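Local coordinates for benzoylformate Decarboxylase (Polynucleobacter necessarius, PDB 4K9Q), which probably decarboxylates benzoylformate to benzaldehyde and carbon dioxide, using bound thiamine diphosphate and a magnesium ion, at residues Ser252-Glu258 with Tyr277-Gly283; Glu258-Gln262 with Gln284-Glu288; Ala272-Arg276 with Thr291-Val295. All blocks are in the same frame, centred on the assembly; numbering follows the deposited sequence.

Contact 1. Residues Ser252-Glu258 with Tyr277-Gly283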
loop_
_atom_site.group_PDB
_atom_site.type_symbol
_atom_site.label_atom_id
_atom_site.label_comp_id
_atom_site.label_asym_id
_atom_site.label_seq_id
_atom_site.Cartn_x
_atom_site.Cartn_y
_atom_site.Cartn_z
ATOM N N SER A 252 -26.913 -10.721 16.411
ATOM C CA SER A 252 -25.976 -10.297 15.375
ATOM C C SER A 252 -25.924 -11.183 14.123
ATOM O O SER A 252 -24.965 -11.119 13.347
ATOM C CB SER A 252 -24.576 -10.135 15.977
ATOM O OG SER A 252 -24.171 -11.328 16.620
ATOM N N GLY A 253 -26.957 -11.997 13.913
ATOM C CA GLY A 253 -27.101 -12.710 12.653
ATOM C C GLY A 253 -28.134 -12.026 11.765
ATOM O O GLY A 253 -29.064 -11.399 12.259
ATOM N N ILE A 254 -27.985 -12.156 10.449
ATOM C CA ILE A 254 -28.934 -11.552 9.523
ATOM C C ILE A 254 -30.366 -12.007 9.801
ATOM O O ILE A 254 -31.258 -11.188 10.007
ATOM C CB ILE A 254 -28.564 -11.872 8.061
ATOM C CG1 ILE A 254 -27.268 -11.141 7.692
ATOM C CG2 ILE A 254 -29.687 -11.453 7.131
ATOM C CD1 ILE A 254 -26.626 -11.617 6.389
ATOM N N GLY A 255 -30.569 -13.321 9.830
ATOM C CA GLY A 255 -31.894 -13.878 10.047
ATOM C C GLY A 255 -32.432 -13.692 11.454
ATOM O O GLY A 255 -33.646 -13.581 11.647
ATOM N N SER A 256 -31.547 -13.671 12.449
ATOM C CA SER A 256 -31.994 -13.512 13.830
ATOM C C SER A 256 -32.393 -12.065 14.124
ATOM O O SER A 256 -33.412 -11.812 14.769
ATOM C CB SER A 256 -30.936 -13.998 14.832
ATOM O OG SER A 256 -29.737 -13.240 14.735
ATOM N N LEU A 257 -31.600 -11.113 13.642
ATOM C CA LEU A 257 -31.942 -9.705 13.819
ATOM C C LEU A 257 -33.272 -9.419 13.104
ATOM O O LEU A 257 -34.172 -8.797 13.674
ATOM C CB LEU A 257 -30.814 -8.796 13.296
ATOM C CG LEU A 257 -30.913 -7.303 13.627
ATOM C CD1 LEU A 257 -29.539 -6.657 13.508
ATOM C CD2 LEU A 257 -31.933 -6.597 12.721
ATOM N N GLU A 258 -33.393 -9.894 11.863
ATOM C CA GLU A 258 -34.623 -9.744 11.085
ATOM C C GLU A 258 -35.846 -10.173 11.894
ATOM O O GLU A 258 -36.844 -9.465 11.948
ATOM C CB GLU A 258 -34.555 -10.578 9.799
ATOM C CG GLU A 258 -35.836 -10.522 8.959
ATOM C CD GLU A 258 -36.035 -11.759 8.091
ATOM O OE1 GLU A 258 -35.102 -12.592 7.979
ATOM O OE2 GLU A 258 -37.135 -11.899 7.510
ATOM N N TYR A 277 -23.006 -7.412 11.913
ATOM C CA TYR A 277 -23.273 -8.838 12.059
ATOM C C TYR A 277 -22.019 -9.590 12.486
ATOM O O TYR A 277 -20.904 -9.096 12.346
ATOM C CB TYR A 277 -23.747 -9.417 10.735
ATOM C CG TYR A 277 -25.039 -8.856 10.186
ATOM C CD1 TYR A 277 -26.231 -8.973 10.888
ATOM C CD2 TYR A 277 -25.075 -8.265 8.919
ATOM C CE1 TYR A 277 -27.423 -8.487 10.353
ATOM C CE2 TYR A 277 -26.263 -7.782 8.381
ATOM C CZ TYR A 277 -27.430 -7.902 9.102
ATOM O OH TYR A 277 -28.613 -7.436 8.566
ATOM N N TYR A 278 -22.199 -10.805 12.988
ATOM C CA TYR A 278 -21.049 -11.616 13.374
ATOM C C TYR A 278 -21.195 -13.055 12.860
ATOM O O TYR A 278 -20.550 -13.422 11.875
ATOM C CB TYR A 278 -20.813 -11.544 14.890
ATOM C CG TYR A 278 -19.610 -12.321 15.376
ATOM C CD1 TYR A 278 -18.580 -12.671 14.504
ATOM C CD2 TYR A 278 -19.506 -12.703 16.703
ATOM C CE1 TYR A 278 -17.480 -13.391 14.949
ATOM C CE2 TYR A 278 -18.407 -13.413 17.162
ATOM C CZ TYR A 278 -17.400 -13.756 16.278
ATOM O OH TYR A 278 -16.305 -14.467 16.732
ATOM N N PRO A 279 -22.061 -13.866 13.490
ATOM C CA PRO A 279 -22.285 -15.210 12.952
ATOM C C PRO A 279 -23.050 -15.141 11.644
ATOM O O PRO A 279 -23.811 -14.194 11.425
ATOM C CB PRO A 279 -23.166 -15.865 14.019
ATOM C CG PRO A 279 -23.921 -14.728 14.606
ATOM C CD PRO A 279 -22.947 -13.580 14.633
ATOM N N TRP A 280 -22.841 -16.134 10.784
ATOM C CA TRP A 280 -23.631 -16.260 9.573
ATOM C C TRP A 280 -24.944 -16.972 9.896
ATOM O O TRP A 280 -24.948 -18.139 10.295
ATOM C CB TRP A 280 -22.848 -17.007 8.485
ATOM C CG TRP A 280 -23.692 -17.444 7.333
ATOM C CD1 TRP A 280 -24.014 -18.733 6.984
ATOM C CD2 TRP A 280 -24.350 -16.598 6.382
ATOM N NE1 TRP A 280 -24.818 -18.733 5.868
ATOM C CE2 TRP A 280 -25.038 -17.436 5.479
ATOM C CE3 TRP A 280 -24.414 -15.210 6.199
ATOM C CZ2 TRP A 280 -25.784 -16.933 4.417
ATOM C CZ3 TRP A 280 -25.157 -14.714 5.145
ATOM C CH2 TRP A 280 -25.831 -15.572 4.267
ATOM N N ILE A 281 -26.043 -16.240 9.752
ATOM C CA ILE A 281 -27.382 -16.784 9.931
ATOM C C ILE A 281 -28.212 -16.267 8.765
ATOM O O ILE A 281 -28.570 -15.087 8.711
ATOM C CB ILE A 281 -28.005 -16.357 11.267
ATOM C CG1 ILE A 281 -27.169 -16.883 12.438
ATOM C CG2 ILE A 281 -29.427 -16.897 11.390
ATOM C CD1 ILE A 281 -27.740 -16.540 13.792
ATOM N N ALA A 282 -28.490 -17.148 7.810
ATOM C CA ALA A 282 -29.142 -16.736 6.577
ATOM C C ALA A 282 -30.514 -16.120 6.839
ATOM O O ALA A 282 -31.234 -16.521 7.758
ATOM C CB ALA A 282 -29.259 -17.909 5.614
ATOM N N GLY A 283 -30.855 -15.127 6.034
ATOM C CA GLY A 283 -32.178 -14.541 6.071
ATOM C C GLY A 283 -32.216 -13.263 5.264
ATOM O O GLY A 283 -31.379 -13.054 4.380
HETATM O O HOH W 1 -30.799 -8.481 9.653
HETATM O O HOH W 2 -25.385 -13.325 9.542
#
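Ile254 lays its CG1 methylene over the face of the Tyr277 ring, 3.5 Å from the centroid and 12° off the ring normal, a CH-pi contact between the first turn of helix 254-260 and the 277-283 loop of the Rossmann-like central domain. The two side chains cross at about a right angle. With CG1 anti to the carbonyl carbon (chi1 -69°), this branch faces the tyrosine while CG2 lies against Gly283 and CD1 reaches Trp280 CZ3 at 3.6 Å; isoleucine suits the place because its branches and chain end meet three different neighbours. Ser252 O sits at the Tyr277 ring edge, near its plane, and accepts a hydrogen bond from Tyr278 N (2.8 Å). Tyr278 itself turns from the helix toward the cofactor, its ring meeting that of Phe465 and its hydroxyl bonded to Ser26 of the second subunit. Glycines let the loop close in: a CB on Gly253, the N-cap, would run into Ile281 CD1, and one on Gly255 into Ala282 O. Gly255 N donates to Ile281 O (2.9 Å) from above the carbonyl plane. One water accepts from Ile254 N and Ile281 N and donates to Pro279 O; another accepts from Tyr277 OH at 2.7 Å and donates to Ile254 O.

Contact 2. Residues Glu258-Gln262 with Gln284-Glu288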
loop_
_atom_site.group_PDB
_atom_site.type_symbol
_atom_site.label_atom_id
_atom_site.label_comp_id
_atom_site.label_asym_id
_atom_site.label_seq_id
_atom_site.Cartn_x
_atom_site.Cartn_y
_atom_site.Cartn_z
ATOM N N GLU A 258 -33.393 -9.894 11.863
ATOM C CA GLU A 258 -34.623 -9.744 11.085
ATOM C C GLU A 258 -35.846 -10.173 11.894
ATOM O O GLU A 258 -36.844 -9.465 11.948
ATOM C CB GLU A 258 -34.555 -10.578 9.799
ATOM C CG GLU A 258 -35.836 -10.522 8.959
ATOM C CD GLU A 258 -36.035 -11.759 8.091
ATOM O OE1 GLU A 258 -35.102 -12.592 7.979
ATOM O OE2 GLU A 258 -37.135 -11.899 7.510
ATOM N N LYS A 259 -35.767 -11.336 12.529
ATOM C CA LYS A 259 -36.914 -11.855 13.264
ATOM C C LYS A 259 -37.278 -10.958 14.439
ATOM O O LYS A 259 -38.456 -10.801 14.774
ATOM C CB LYS A 259 -36.650 -13.291 13.730
ATOM C CG LYS A 259 -36.727 -14.305 12.591
ATOM C CD LYS A 259 -36.406 -15.717 13.063
ATOM C CE LYS A 259 -36.356 -16.687 11.887
ATOM N NZ LYS A 259 -37.644 -16.713 11.137
ATOM N N GLN A 260 -36.271 -10.351 15.056
ATOM C CA GLN A 260 -36.514 -9.501 16.213
ATOM C C GLN A 260 -37.233 -8.202 15.881
ATOM O O GLN A 260 -37.915 -7.636 16.737
ATOM C CB GLN A 260 -35.214 -9.195 16.953
ATOM C CG GLN A 260 -34.567 -10.408 17.584
ATOM C CD GLN A 260 -33.309 -10.045 18.341
ATOM O OE1 GLN A 260 -32.283 -9.712 17.740
ATOM N NE2 GLN A 260 -33.386 -10.084 19.671
ATOM N N ILE A 261 -37.094 -7.731 14.648
ATOM C CA ILE A 261 -37.661 -6.430 14.286
ATOM C C ILE A 261 -38.910 -6.551 13.408
ATOM O O ILE A 261 -39.422 -5.554 12.901
ATOM C CB ILE A 261 -36.589 -5.492 13.638
ATOM C CG1 ILE A 261 -36.056 -6.091 12.330
ATOM C CG2 ILE A 261 -35.447 -5.228 14.640
ATOM C CD1 ILE A 261 -35.165 -5.126 11.509
ATOM N N GLN A 262 -39.408 -7.771 13.239
ATOM C CA GLN A 262 -40.634 -7.990 12.472
ATOM C C GLN A 262 -41.818 -7.205 13.043
ATOM O O GLN A 262 -41.891 -6.961 14.249
ATOM C CB GLN A 262 -40.975 -9.480 12.413
ATOM C CG GLN A 262 -40.079 -10.281 11.485
ATOM C CD GLN A 262 -40.447 -11.753 11.450
ATOM O OE1 GLN A 262 -41.213 -12.235 12.288
ATOM N NE2 GLN A 262 -39.902 -12.478 10.476
ATOM N N GLN A 284 -33.195 -12.418 5.572
ATOM C CA GLN A 284 -33.345 -11.122 4.921
ATOM C C GLN A 284 -32.849 -10.030 5.860
ATOM O O GLN A 284 -32.999 -10.140 7.074
ATOM C CB GLN A 284 -34.814 -10.867 4.576
ATOM C CG GLN A 284 -35.439 -11.924 3.680
ATOM C CD GLN A 284 -36.900 -11.645 3.389
ATOM O OE1 GLN A 284 -37.279 -11.396 2.243
ATOM N NE2 GLN A 284 -37.731 -11.688 4.426
ATOM N N PHE A 285 -32.265 -8.972 5.306
ATOM C CA PHE A 285 -31.723 -7.908 6.161
ATOM C C PHE A 285 -32.806 -7.243 7.020
ATOM O O PHE A 285 -32.590 -6.972 8.194
ATOM C CB PHE A 285 -30.976 -6.855 5.338
ATOM C CG PHE A 285 -29.876 -7.421 4.491
ATOM C CD1 PHE A 285 -28.814 -8.092 5.067
ATOM C CD2 PHE A 285 -29.902 -7.280 3.114
ATOM C CE1 PHE A 285 -27.804 -8.620 4.281
ATOM C CE2 PHE A 285 -28.891 -7.806 2.332
ATOM C CZ PHE A 285 -27.839 -8.465 2.918
ATOM N N ILE A 286 -33.961 -6.961 6.423
ATOM C CA ILE A 286 -35.083 -6.396 7.162
ATOM C C ILE A 286 -36.355 -7.093 6.707
ATOM O O ILE A 286 -36.374 -7.685 5.628
ATOM C CB ILE A 286 -35.206 -4.864 6.950
ATOM C CG1 ILE A 286 -35.344 -4.525 5.465
ATOM C CG2 ILE A 286 -34.001 -4.127 7.562
ATOM C CD1 ILE A 286 -35.568 -3.045 5.206
ATOM N N PRO A 287 -37.413 -7.036 7.529
ATOM C CA PRO A 287 -38.643 -7.773 7.206
ATOM C C PRO A 287 -39.212 -7.387 5.850
ATOM O O PRO A 287 -39.171 -6.215 5.463
ATOM C CB PRO A 287 -39.604 -7.351 8.319
ATOM C CG PRO A 287 -38.723 -6.957 9.451
ATOM C CD PRO A 287 -37.526 -6.310 8.804
ATOM N N GLU A 288 -39.729 -8.377 5.128
ATOM C CA GLU A 288 -40.387 -8.118 3.857
ATOM C C GLU A 288 -41.404 -6.993 4.047
ATOM O O GLU A 288 -42.160 -6.984 5.020
ATOM C CB GLU A 288 -41.095 -9.388 3.365
ATOM C CG GLU A 288 -41.228 -9.489 1.854
ATOM C CD GLU A 288 -40.072 -10.240 1.216
ATOM O OE1 GLU A 288 -40.021 -11.481 1.356
ATOM O OE2 GLU A 288 -39.213 -9.594 0.577
HETATM O O HOH W 3 -40.039 -10.797 6.866
#
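Glu258 and Gln284 meet where the last turn of helix 254-260 lies against the loop that leads into strand 291-296, at the surface of the Rossmann-like central domain. The polar part of the contact centres on the glutamate. CG stands anti to the backbone N (chi1 177°) and the chain runs on extended, which carries the carboxylate across to the loop backbone. There OE1 accepts a hydrogen bond from Gln284 N at 3.1 Å with an N-H...O angle of 161°, but the donor comes from well above the carboxylate plane, 60° out of it, so the bond is fairly straight at the hydrogen but steep to the carboxylate plane. A glutamate suits this position because it is long enough to span the gap and offers two acceptors, one for the amide and one for water.

The apolar part is built on Pro287. Its ring crosses the side chain of Ile261 at about a right angle, and Ile261 CD1 rests 3.8 Å from Pro287 CD; Ile286 CG2 is 4.2 Å from the same Ile261 CD1. Ile261 is where the chain leaves helical geometry, and Leu250 also touches its buried side chain. Pro287 CG also approaches Gln262 CA at 3.7 Å; the compact proline ring fits closely against the backbone as the chain turns out of the helix. The packing buries Ile261 O, for which the model has no polar partner.

Solvent supplies the remaining link: one water donates to Glu258 OE2 at 3.2 Å and accepts from Glu288 N at 3.0 Å.

Contact 3. Residues Ala272-Arg276 with Thr291-Val295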
loop_
_atom_site.group_PDB
_atom_site.type_symbol
_atom_site.label_atom_id
_atom_site.label_comp_id
_atom_site.label_asym_id
_atom_site.label_seq_id
_atom_site.Cartn_x
_atom_site.Cartn_y
_atom_site.Cartn_z
ATOM N N ALA A 272 -25.176 3.960 13.892
ATOM C CA ALA A 272 -24.700 2.583 13.828
ATOM C C ALA A 272 -24.441 2.126 12.404
ATOM O O ALA A 272 -25.062 2.621 11.460
ATOM C CB ALA A 272 -25.733 1.658 14.456
ATOM N N PRO A 273 -23.549 1.140 12.251
ATOM C CA PRO A 273 -23.455 0.373 11.006
ATOM C C PRO A 273 -24.776 -0.344 10.728
ATOM O O PRO A 273 -25.561 -0.641 11.640
ATOM C CB PRO A 273 -22.390 -0.690 11.318
ATOM C CG PRO A 273 -21.664 -0.190 12.535
ATOM C CD PRO A 273 -22.661 0.611 13.306
ATOM N N VAL A 274 -25.016 -0.639 9.461
ATOM C CA VAL A 274 -26.166 -1.442 9.084
ATOM C C VAL A 274 -25.649 -2.656 8.311
ATOM O O VAL A 274 -25.424 -2.561 7.102
ATOM C CB VAL A 274 -27.162 -0.611 8.220
ATOM C CG1 VAL A 274 -28.236 -1.501 7.578
ATOM C CG2 VAL A 274 -27.824 0.457 9.062
ATOM N N PHE A 275 -25.395 -3.777 8.992
ATOM C CA PHE A 275 -25.384 -3.904 10.447
ATOM C C PHE A 275 -24.100 -4.619 10.850
ATOM O O PHE A 275 -23.473 -5.296 10.024
ATOM C CB PHE A 275 -26.548 -4.780 10.934
ATOM C CG PHE A 275 -27.876 -4.095 10.939
ATOM C CD1 PHE A 275 -28.148 -3.094 11.860
ATOM C CD2 PHE A 275 -28.866 -4.475 10.039
ATOM C CE1 PHE A 275 -29.381 -2.472 11.889
ATOM C CE2 PHE A 275 -30.108 -3.852 10.056
ATOM C CZ PHE A 275 -30.365 -2.851 10.978
ATOM N N ARG A 276 -23.737 -4.513 12.128
ATOM C CA ARG A 276 -22.530 -5.158 12.636
ATOM C C ARG A 276 -22.821 -6.623 12.966
ATOM O O ARG A 276 -22.883 -7.028 14.136
ATOM C CB ARG A 276 -21.975 -4.391 13.841
ATOM C CG ARG A 276 -20.630 -4.894 14.336
ATOM C CD ARG A 276 -20.105 -3.967 15.409
ATOM N NE ARG A 276 -19.618 -2.720 14.826
ATOM C CZ ARG A 276 -19.424 -1.606 15.526
ATOM N NH1 ARG A 276 -19.690 -1.591 16.826
ATOM N NH2 ARG A 276 -18.972 -0.514 14.925
ATOM N N THR A 291 -38.838 -0.857 5.112
ATOM C CA THR A 291 -37.743 -0.103 4.505
ATOM C C THR A 291 -36.924 0.453 5.659
ATOM O O THR A 291 -37.382 0.444 6.806
ATOM C CB THR A 291 -38.227 1.045 3.604
ATOM O OG1 THR A 291 -38.899 2.033 4.394
ATOM C CG2 THR A 291 -39.173 0.513 2.519
ATOM N N LEU A 292 -35.720 0.925 5.365
ATOM C CA LEU A 292 -34.799 1.349 6.416
ATOM C C LEU A 292 -34.174 2.716 6.144
ATOM O O LEU A 292 -33.839 3.042 4.998
ATOM C CB LEU A 292 -33.704 0.286 6.599
ATOM C CG LEU A 292 -32.610 0.514 7.650
ATOM C CD1 LEU A 292 -32.140 -0.819 8.266
ATOM C CD2 LEU A 292 -31.443 1.262 7.029
ATOM N N LEU A 293 -34.015 3.501 7.212
ATOM C CA LEU A 293 -33.240 4.739 7.161
ATOM C C LEU A 293 -32.006 4.549 8.036
ATOM O O LEU A 293 -32.088 3.893 9.080
ATOM C CB LEU A 293 -34.053 5.919 7.700
ATOM C CG LEU A 293 -35.412 6.148 7.041
ATOM C CD1 LEU A 293 -36.154 7.277 7.729
ATOM C CD2 LEU A 293 -35.228 6.443 5.570
ATOM N N GLN A 294 -30.878 5.122 7.614
ATOM C CA GLN A 294 -29.627 5.052 8.381
ATOM C C GLN A 294 -28.981 6.432 8.529
ATOM O O GLN A 294 -28.877 7.169 7.555
ATOM C CB GLN A 294 -28.618 4.125 7.686
ATOM C CG GLN A 294 -27.312 3.960 8.481
ATOM C CD GLN A 294 -26.223 3.229 7.715
ATOM O OE1 GLN A 294 -26.335 3.008 6.510
ATOM N NE2 GLN A 294 -25.165 2.835 8.422
ATOM N N VAL A 295 -28.539 6.767 9.740
ATOM C CA VAL A 295 -27.694 7.943 9.979
ATOM C C VAL A 295 -26.406 7.446 10.624
ATOM O O VAL A 295 -26.461 6.696 11.603
ATOM C CB VAL A 295 -28.369 8.932 10.960
ATOM C CG1 VAL A 295 -27.397 10.042 11.391
ATOM C CG2 VAL A 295 -29.635 9.522 10.347
#
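Gln294 lies alongside Val274, the two side chains sliding past each other in opposite directions so that Val274 CG2 rests 3.5 Å from Gln294 CD and 3.6 Å from its CG. The valine methyl thus covers both the aliphatic stem and the amide carbon of the glutamine. Strand 291-296 is an inner strand of the parallel sheet of the Rossmann-like central domain, and the 272-276 loop leaves the end of its neighbour, strand 266-270.

Gln294 keeps CG anti to the backbone N (chi1 -177°) and stays extended beyond it, which is just the reach needed to bring NE2 to Ala272 O. That hydrogen bond is 3.0 Å long with an angle of 157° at the hydrogen. It uses a lone pair in the carbonyl plane, and the acceptor lies only 14° out of the glutamine's amide plane; donor and acceptor thus each lie in or close to the plane of the other's group, which favours one rotation of the amide. Without the amide, as with an alanine here, Ala272 O would probably lose its donor and a gap would open beside Val274 CG2.

Farther along, the contact is wholly hydrocarbon. Val274 and Leu292 reach toward each other tip to tip, CG1 to CD1 at 4.0 Å, and the same Leu292 CD1 meets Phe275 CZ at 3.8 Å. Val269 of strand 266-270 touches all three of these side chains. The peptide bond before Phe275 is cis, and Val274 CG1 lies over one face of the phenylalanine ring, offset toward its rim.

Branched and aromatic residues suit this buried site, while one amide, oriented by a directional bond, ties a carbonyl of the irregular loop to the strand without burying a charge.

Overall arrangement
All three contacts belong to the central domain and secure the long connection between strands 266-270 and 291-296. Contact 3 is the buried one, fixing the start of that connection to strand 291-296 by hydrocarbon packing and a single hydrogen bond from a neutral amide. Contacts 1 and 2 hold later parts of it to helix 254-260 and share Glu258. Contact 1 is partly buried, combines isoleucine-on-tyrosine packing with glycines, backbone bonds and bridging waters, and borders the second subunit and the cofactor; contact 2 lies at the surface, where a carboxylate takes over. Ile286 packs on Leu292, joining contacts 2 and 3, and Leu257 on Phe275 joins contacts 1 and 3.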